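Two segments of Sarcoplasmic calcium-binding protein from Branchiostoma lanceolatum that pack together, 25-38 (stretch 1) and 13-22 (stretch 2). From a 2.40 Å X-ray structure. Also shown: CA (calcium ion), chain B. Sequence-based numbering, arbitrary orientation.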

ATOM      1  N   SER A  25      -7.597  10.104  10.818  1.00 21.75           N
ATOM      2  CA  SER A  25      -8.011  10.076  12.226  1.00 21.15           C
ATOM      3  C   SER A  25      -8.796   8.752  12.443  1.00 20.30           C
ATOM      4  O   SER A  25      -9.492   8.365  11.515  1.00 18.50           O
ATOM      5  CB  SER A  25      -9.043  11.119  12.552  1.00 23.22           C
ATOM      6  OG  SER A  25      -8.783  12.381  12.976  1.00 27.26           O
ATOM      7  N   ILE A  26      -8.650   8.264  13.642  1.00 20.43           N
ATOM      8  CA  ILE A  26      -9.321   7.108  14.181  1.00 21.14           C
ATOM      9  C   ILE A  26     -10.509   7.760  14.977  1.00 21.68           C
ATOM     10  O   ILE A  26     -10.209   8.676  15.747  1.00 20.58           O
ATOM     11  CB  ILE A  26      -8.561   6.168  15.163  1.00 19.92           C
ATOM     12  CG1 ILE A  26      -7.120   5.811  14.739  1.00 20.69           C
ATOM     13  CG2 ILE A  26      -9.364   4.834  15.308  1.00 19.25           C
ATOM     14  CD1 ILE A  26      -6.957   5.436  13.253  1.00 18.84           C
ATOM     15  N   GLN A  27     -11.693   7.253  14.780  1.00 22.61           N
ATOM     16  CA  GLN A  27     -12.895   7.785  15.480  1.00 22.92           C
ATOM     17  C   GLN A  27     -13.933   6.678  15.522  1.00 21.59           C
ATOM     18  O   GLN A  27     -13.677   5.816  14.655  1.00 23.49           O
ATOM     19  CB  GLN A  27     -13.507   8.922  14.625  1.00 24.43           C
ATOM     20  CG  GLN A  27     -12.575  10.129  14.568  1.00 24.23           C
ATOM     21  CD  GLN A  27     -13.210  11.168  13.667  1.00 24.60           C
ATOM     22  OE1 GLN A  27     -12.671  11.488  12.599  1.00 27.38           O
ATOM     23  NE2 GLN A  27     -14.315  11.638  14.177  1.00 22.52           N
ATOM     24  N   ASP A  28     -14.938   6.705  16.359  1.00 19.60           N
ATOM     25  CA  ASP A  28     -15.964   5.658  16.371  1.00 18.70           C
ATOM     26  C   ASP A  28     -16.428   5.323  14.954  1.00 17.17           C
ATOM     27  O   ASP A  28     -16.623   4.154  14.644  1.00 16.33           O
ATOM     28  CB  ASP A  28     -17.181   5.973  17.258  1.00 20.13           C
ATOM     29  CG  ASP A  28     -18.339   5.004  17.144  1.00 23.09           C
ATOM     30  OD1 ASP A  28     -18.320   3.846  17.615  1.00 24.61           O
ATOM     31  OD2 ASP A  28     -19.379   5.399  16.530  1.00 22.93           O
ATOM     32  N   ASN A  29     -16.594   6.292  14.078  1.00 16.92           N
ATOM     33  CA  ASN A  29     -17.075   5.989  12.742  1.00 19.42           C
ATOM     34  C   ASN A  29     -16.204   4.965  12.008  1.00 19.60           C
ATOM     35  O   ASN A  29     -16.738   4.300  11.078  1.00 21.26           O
ATOM     36  CB  ASN A  29     -17.406   7.218  11.937  1.00 22.54           C
ATOM     37  CG  ASN A  29     -16.222   8.026  11.436  1.00 24.18           C
ATOM     38  OD1 ASN A  29     -15.132   7.965  12.006  1.00 26.96           O
ATOM     39  ND2 ASN A  29     -16.434   8.768  10.351  1.00 24.64           N
ATOM     40  N   ASP A  30     -14.950   4.893  12.322  1.00 18.17           N
ATOM     41  CA  ASP A  30     -14.001   3.945  11.698  1.00 16.60           C
ATOM     42  C   ASP A  30     -14.464   2.525  12.149  1.00 15.52           C
ATOM     43  O   ASP A  30     -14.557   1.655  11.281  1.00 15.62           O
ATOM     44  CB  ASP A  30     -12.575   4.232  12.134  1.00 15.35           C
ATOM     45  CG  ASP A  30     -12.035   5.458  11.437  1.00 15.95           C
ATOM     46  OD1 ASP A  30     -12.146   5.526  10.204  1.00 15.92           O
ATOM     47  OD2 ASP A  30     -11.545   6.345  12.167  1.00 15.81           O
ATOM     48  N   PHE A  31     -14.736   2.413  13.413  1.00 12.43           N
ATOM     49  CA  PHE A  31     -15.236   1.182  14.033  1.00 14.19           C
ATOM     50  C   PHE A  31     -16.617   0.807  13.490  1.00 16.01           C
ATOM     51  O   PHE A  31     -16.933  -0.393  13.311  1.00 15.30           O
ATOM     52  CB  PHE A  31     -15.168   1.305  15.574  1.00 13.87           C
ATOM     53  CG  PHE A  31     -13.748   1.377  16.084  1.00 15.42           C
ATOM     54  CD1 PHE A  31     -12.999   2.534  15.982  1.00 15.26           C
ATOM     55  CD2 PHE A  31     -13.121   0.218  16.564  1.00 17.97           C
ATOM     56  CE1 PHE A  31     -11.668   2.595  16.375  1.00 15.42           C
ATOM     57  CE2 PHE A  31     -11.782   0.231  16.986  1.00 16.21           C
ATOM     58  CZ  PHE A  31     -11.081   1.438  16.894  1.00 17.45           C
ATOM     59  N   GLU A  32     -17.497   1.765  13.208  1.00 18.36           N
ATOM     60  CA  GLU A  32     -18.821   1.472  12.631  1.00 20.14           C
ATOM     61  C   GLU A  32     -18.583   0.868  11.235  1.00 20.44           C
ATOM     62  O   GLU A  32     -19.315  -0.015  10.758  1.00 19.84           O
ATOM     63  CB  GLU A  32     -19.751   2.668  12.533  1.00 23.32           C
ATOM     64  CG  GLU A  32     -20.269   3.405  13.796  1.00 26.80           C
ATOM     65  CD  GLU A  32     -20.821   4.791  13.540  1.00 29.42           C
ATOM     66  OE1 GLU A  32     -20.260   5.614  12.827  1.00 29.46           O
ATOM     67  OE2 GLU A  32     -21.912   5.068  14.098  1.00 29.90           O
ATOM     68  N   ASP A  33     -17.536   1.304  10.556  1.00 20.37           N
ATOM     69  CA  ASP A  33     -17.137   0.851   9.218  1.00 20.45           C
ATOM     70  C   ASP A  33     -16.621  -0.590   9.252  1.00 20.40           C
ATOM     71  O   ASP A  33     -16.605  -1.352   8.266  1.00 20.94           O
ATOM     72  CB  ASP A  33     -16.047   1.738   8.621  1.00 23.65           C
ATOM     73  CG  ASP A  33     -16.461   3.006   7.951  1.00 26.96           C
ATOM     74  OD1 ASP A  33     -17.541   3.517   8.327  1.00 29.64           O
ATOM     75  OD2 ASP A  33     -15.712   3.552   7.100  1.00 28.56           O
ATOM     76  N   MET A  34     -16.138  -0.995  10.408  1.00 19.02           N
ATOM     77  CA  MET A  34     -15.649  -2.388  10.543  1.00 16.73           C
ATOM     78  C   MET A  34     -16.889  -3.297  10.532  1.00 17.85           C
ATOM     79  O   MET A  34     -16.917  -4.373   9.893  1.00 18.52           O
ATOM     80  CB  MET A  34     -14.823  -2.422  11.780  1.00 13.65           C
ATOM     81  CG  MET A  34     -13.508  -1.715  11.510  1.00 13.70           C
ATOM     82  SD  MET A  34     -12.577  -1.895  13.073  1.00 16.07           S
ATOM     83  CE  MET A  34     -11.534  -0.434  12.970  1.00 14.48           C
ATOM     84  N   MET A  35     -17.899  -2.845  11.244  1.00 17.34           N
ATOM     85  CA  MET A  35     -19.197  -3.463  11.442  1.00 17.69           C
ATOM     86  C   MET A  35     -19.933  -3.541  10.126  1.00 18.56           C
ATOM     87  O   MET A  35     -20.472  -4.593   9.760  1.00 20.50           O
ATOM     88  CB  MET A  35     -20.041  -2.726  12.482  1.00 18.60           C
ATOM     89  CG  MET A  35     -19.705  -3.182  13.865  1.00 21.02           C
ATOM     90  SD  MET A  35     -19.963  -4.980  14.021  1.00 23.61           S
ATOM     91  CE  MET A  35     -21.754  -4.990  13.671  1.00 23.58           C
ATOM     92  N   THR A  36     -19.940  -2.425   9.422  1.00 19.22           N
ATOM     93  CA  THR A  36     -20.513  -2.403   8.077  1.00 19.43           C
ATOM     94  C   THR A  36     -19.807  -3.460   7.232  1.00 19.44           C
ATOM     95  O   THR A  36     -20.475  -4.138   6.478  1.00 20.41           O
ATOM     96  CB  THR A  36     -20.393  -1.025   7.336  1.00 19.01           C
ATOM     97  OG1 THR A  36     -21.108  -0.105   8.167  1.00 18.24           O
ATOM     98  CG2 THR A  36     -20.932  -1.096   5.886  1.00 19.74           C
ATOM     99  N   ARG A  37     -18.518  -3.551   7.299  1.00 22.68           N
ATOM    100  CA  ARG A  37     -17.702  -4.522   6.497  1.00 23.32           C
ATOM    101  C   ARG A  37     -18.214  -5.941   6.838  1.00 23.20           C
ATOM    102  O   ARG A  37     -18.573  -6.691   5.920  1.00 23.47           O
ATOM    103  CB  ARG A  37     -16.256  -4.456   6.854  1.00 24.10           C
ATOM    104  CG  ARG A  37     -15.167  -4.129   5.878  1.00 28.26           C
ATOM    105  CD  ARG A  37     -14.214  -3.162   6.558  1.00 30.32           C
ATOM    106  NE  ARG A  37     -12.902  -3.111   6.047  1.00 34.54           N
ATOM    107  CZ  ARG A  37     -12.409  -2.702   4.879  1.00 36.88           C
ATOM    108  NH1 ARG A  37     -13.189  -2.325   3.864  1.00 35.69           N
ATOM    109  NH2 ARG A  37     -11.074  -2.693   4.685  1.00 37.44           N
ATOM    110  N   TYR A  38     -18.246  -6.177   8.144  1.00 21.85           N
ATOM    111  CA  TYR A  38     -18.661  -7.428   8.762  1.00 21.17           C
ATOM    112  C   TYR A  38     -20.017  -7.939   8.308  1.00 21.57           C
ATOM    113  O   TYR A  38     -20.158  -9.131   7.983  1.00 21.05           O
ATOM    114  CB  TYR A  38     -18.619  -7.346  10.274  1.00 21.14           C
ATOM    115  CG  TYR A  38     -18.515  -8.618  11.081  1.00 22.84           C
ATOM    116  CD1 TYR A  38     -17.449  -9.516  10.948  1.00 23.81           C
ATOM    117  CD2 TYR A  38     -19.486  -8.936  12.021  1.00 21.90           C
ATOM    118  CE1 TYR A  38     -17.350 -10.651  11.737  1.00 24.12           C
ATOM    119  CE2 TYR A  38     -19.396 -10.045  12.831  1.00 24.29           C
ATOM    120  CZ  TYR A  38     -18.327 -10.920  12.681  1.00 25.71           C
ATOM    121  OH  TYR A  38     -18.259 -12.071  13.452  1.00 27.68           O
TER
HETATM  122 CA    CA B 186     -11.102   7.733  10.310  1.00  9.66          CA
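Stretch 2 (13-22) TFDFFLDMNH

A calcium ion joins the two stretches, with ligand oxygens from both. Stretch 2 supplies Asp19 OD1 at 2.2 Å from the ion and Asn21 OD1 at 2.4 Å. Stretch 1 supplies the backbone Ser25 O at 2.1 Å and both carboxylate oxygens of Asp30, OD1 and OD2, each at 2.4 Å. One further ligand comes from elsewhere in the structure. The shared metal accounts for Asp19 OD1 lying 2.8 Å from Ser25 O, and Asn21 OD1 lying 2.9 Å from Asp30 OD1, without hydrogen bonds.

Stretch 2 opens within a helix that begins earlier in the chain, with a wider pi-type turn at 14-18. There Phe14 O accepts from both Leu18 N (3.1 Å) and Asp19 N (2.8 Å). A type I turn follows from Asp19 to His22. Stretch 1 begins extended and becomes helical at 28-38. The helix axes make an angle of 44° between their N-to-C directions and approach to 11.1 Å. The nearest backbone pairs involve the loop after the helix: Met20 CA is 5.1 Å from Asp30 CA, and Asp19 CA is 5.3 Å from Ile26 CA.

Asn21 N donates a hydrogen bond to Asp30 OD1 across the contact (3.2 Å, 169°). Asp30 OD1 thus serves both the metal and the turn backbone.

Side-chain packing adds to the contact. Ile26 CD1 lies over one face of the Phe14 ring, 3.6 Å from the ring centroid, and 3.7 Å from Leu18 CB. Leu18 CD2 meets Phe31 CZ at 3.6 Å. The CA-to-CB bond of Met20 points toward stretch 1. Its CG lies 3.6 Å from Met34 CG, its CB 3.6 Å from Asp33 CB, and its SD 3.8 Å from Arg37 NE. Met20 thus touches residues one turn apart, Asp33 and Arg37, as well as Met34. The two stretches bury 642 Å² in total.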

ATOM      1  N   THR A  13      -0.346   0.150  10.217  1.00 16.36           N
ATOM      2  CA  THR A  13      -1.508  -0.280  11.052  1.00 16.99           C
ATOM      3  C   THR A  13      -2.532   0.811  11.231  1.00 19.36           C
ATOM      4  O   THR A  13      -3.774   0.553  11.392  1.00 21.96           O
ATOM      5  CB  THR A  13      -0.953  -0.826  12.422  1.00 16.48           C
ATOM      6  OG1 THR A  13      -0.449   0.327  13.157  1.00 17.27           O
ATOM      7  CG2 THR A  13       0.184  -1.839  12.230  1.00 17.40           C
ATOM      8  N   PHE A  14      -2.114   2.076  11.255  1.00 18.50           N
ATOM      9  CA  PHE A  14      -3.100   3.175  11.468  1.00 17.57           C
ATOM     10  C   PHE A  14      -4.064   3.056  10.292  1.00 18.43           C
ATOM     11  O   PHE A  14      -5.264   2.851  10.433  1.00 18.04           O
ATOM     12  CB  PHE A  14      -2.381   4.524  11.568  1.00 17.02           C
ATOM     13  CG  PHE A  14      -3.151   5.765  11.861  1.00 13.64           C
ATOM     14  CD1 PHE A  14      -3.484   6.135  13.168  1.00 14.23           C
ATOM     15  CD2 PHE A  14      -3.563   6.597  10.836  1.00 14.94           C
ATOM     16  CE1 PHE A  14      -4.237   7.279  13.442  1.00 11.33           C
ATOM     17  CE2 PHE A  14      -4.299   7.753  11.049  1.00 13.31           C
ATOM     18  CZ  PHE A  14      -4.619   8.066  12.370  1.00 13.35           C
ATOM     19  N   ASP A  15      -3.442   3.129   9.115  1.00 18.57           N
ATOM     20  CA  ASP A  15      -4.084   3.157   7.826  1.00 17.80           C
ATOM     21  C   ASP A  15      -4.907   1.982   7.351  1.00 17.62           C
ATOM     22  O   ASP A  15      -5.916   2.223   6.678  1.00 19.53           O
ATOM     23  CB  ASP A  15      -3.026   3.434   6.730  1.00 17.02           C
ATOM     24  CG  ASP A  15      -2.542   4.849   6.642  1.00 18.88           C
ATOM     25  OD1 ASP A  15      -2.951   5.677   7.455  1.00 19.31           O
ATOM     26  OD2 ASP A  15      -1.748   5.147   5.715  1.00 20.25           O
ATOM     27  N   PHE A  16      -4.439   0.778   7.572  1.00 18.23           N
ATOM     28  CA  PHE A  16      -5.064  -0.457   7.108  1.00 16.48           C
ATOM     29  C   PHE A  16      -5.844  -1.154   8.175  1.00 15.37           C
ATOM     30  O   PHE A  16      -6.830  -1.850   7.905  1.00 17.69           O
ATOM     31  CB  PHE A  16      -3.958  -1.417   6.577  1.00 17.48           C
ATOM     32  CG  PHE A  16      -3.471  -0.941   5.244  1.00 18.27           C
ATOM     33  CD1 PHE A  16      -2.717   0.221   5.158  1.00 20.58           C
ATOM     34  CD2 PHE A  16      -3.837  -1.648   4.107  1.00 20.41           C
ATOM     35  CE1 PHE A  16      -2.309   0.701   3.884  1.00 22.28           C
ATOM     36  CE2 PHE A  16      -3.434  -1.204   2.845  1.00 21.89           C
ATOM     37  CZ  PHE A  16      -2.719  -0.021   2.749  1.00 21.29           C
ATOM     38  N   PHE A  17      -5.455  -1.025   9.407  1.00 15.22           N
ATOM     39  CA  PHE A  17      -6.166  -1.773  10.462  1.00 14.91           C
ATOM     40  C   PHE A  17      -7.110  -0.871  11.246  1.00 16.29           C
ATOM     41  O   PHE A  17      -7.899  -1.470  11.993  1.00 16.27           O
ATOM     42  CB  PHE A  17      -5.187  -2.439  11.380  1.00 13.34           C
ATOM     43  CG  PHE A  17      -4.128  -3.323  10.878  1.00 16.53           C
ATOM     44  CD1 PHE A  17      -4.155  -3.845   9.556  1.00 16.87           C
ATOM     45  CD2 PHE A  17      -3.142  -3.768  11.775  1.00 16.30           C
ATOM     46  CE1 PHE A  17      -3.175  -4.740   9.143  1.00 16.41           C
ATOM     47  CE2 PHE A  17      -2.159  -4.669  11.351  1.00 17.30           C
ATOM     48  CZ  PHE A  17      -2.192  -5.165  10.036  1.00 16.37           C
ATOM     49  N   LEU A  18      -7.035   0.450  11.126  1.00 17.32           N
ATOM     50  CA  LEU A  18      -7.949   1.234  11.992  1.00 18.24           C
ATOM     51  C   LEU A  18      -8.729   2.338  11.292  1.00 18.23           C
ATOM     52  O   LEU A  18      -9.931   2.409  11.603  1.00 18.25           O
ATOM     53  CB  LEU A  18      -7.183   1.772  13.213  1.00 17.22           C
ATOM     54  CG  LEU A  18      -6.806   0.818  14.320  1.00 17.75           C
ATOM     55  CD1 LEU A  18      -5.545   1.350  14.994  1.00 18.55           C
ATOM     56  CD2 LEU A  18      -7.919   0.675  15.363  1.00 16.40           C
ATOM     57  N   ASP A  19      -8.055   3.107  10.482  1.00 17.63           N
ATOM     58  CA  ASP A  19      -8.653   4.242   9.762  1.00 17.76           C
ATOM     59  C   ASP A  19      -9.357   3.721   8.519  1.00 17.66           C
ATOM     60  O   ASP A  19      -8.929   3.926   7.371  1.00 17.36           O
ATOM     61  CB  ASP A  19      -7.622   5.353   9.526  1.00 17.43           C
ATOM     62  CG  ASP A  19      -8.233   6.588   8.883  1.00 19.76           C
ATOM     63  OD1 ASP A  19      -9.418   6.885   9.181  1.00 20.79           O
ATOM     64  OD2 ASP A  19      -7.597   7.286   8.066  1.00 19.37           O
ATOM     65  N   MET A  20     -10.472   3.047   8.771  1.00 19.11           N
ATOM     66  CA  MET A  20     -11.292   2.427   7.690  1.00 20.09           C
ATOM     67  C   MET A  20     -11.796   3.438   6.673  1.00 21.28           C
ATOM     68  O   MET A  20     -11.739   3.135   5.476  1.00 21.61           O
ATOM     69  CB  MET A  20     -12.452   1.652   8.277  1.00 18.59           C
ATOM     70  CG  MET A  20     -11.973   0.674   9.289  1.00 20.90           C
ATOM     71  SD  MET A  20     -11.112  -0.672   8.379  1.00 26.76           S
ATOM     72  CE  MET A  20      -9.408  -0.112   8.490  1.00 21.33           C
ATOM     73  N   ASN A  21     -12.230   4.603   7.149  1.00 21.57           N
ATOM     74  CA  ASN A  21     -12.741   5.641   6.268  1.00 22.27           C
ATOM     75  C   ASN A  21     -11.668   6.558   5.706  1.00 23.15           C
ATOM     76  O   ASN A  21     -12.066   7.579   5.106  1.00 24.12           O
ATOM     77  CB  ASN A  21     -13.854   6.456   6.928  1.00 22.18           C
ATOM     78  CG  ASN A  21     -13.391   7.197   8.166  1.00 22.75           C
ATOM     79  OD1 ASN A  21     -12.231   7.624   8.233  1.00 21.36           O
ATOM     80  ND2 ASN A  21     -14.313   7.389   9.131  1.00 23.79           N
ATOM     81  N   HIS A  22     -10.409   6.307   5.967  1.00 23.15           N
ATOM     82  CA  HIS A  22      -9.335   7.134   5.393  1.00 22.99           C
ATOM     83  C   HIS A  22      -9.301   8.600   5.616  1.00 22.18           C
ATOM     84  O   HIS A  22      -8.944   9.367   4.670  1.00 23.34           O
ATOM     85  CB  HIS A  22      -9.319   6.790   3.824  1.00 22.89           C
ATOM     86  CG  HIS A  22      -8.935   5.321   3.759  1.00 27.50           C
ATOM     87  ND1 HIS A  22      -9.706   4.277   3.292  1.00 26.32           N
ATOM     88  CD2 HIS A  22      -7.788   4.776   4.282  1.00 28.64           C
ATOM     89  CE1 HIS A  22      -9.048   3.162   3.536  1.00 29.83           C
ATOM     90  NE2 HIS A  22      -7.880   3.422   4.122  1.00 30.06           N
TER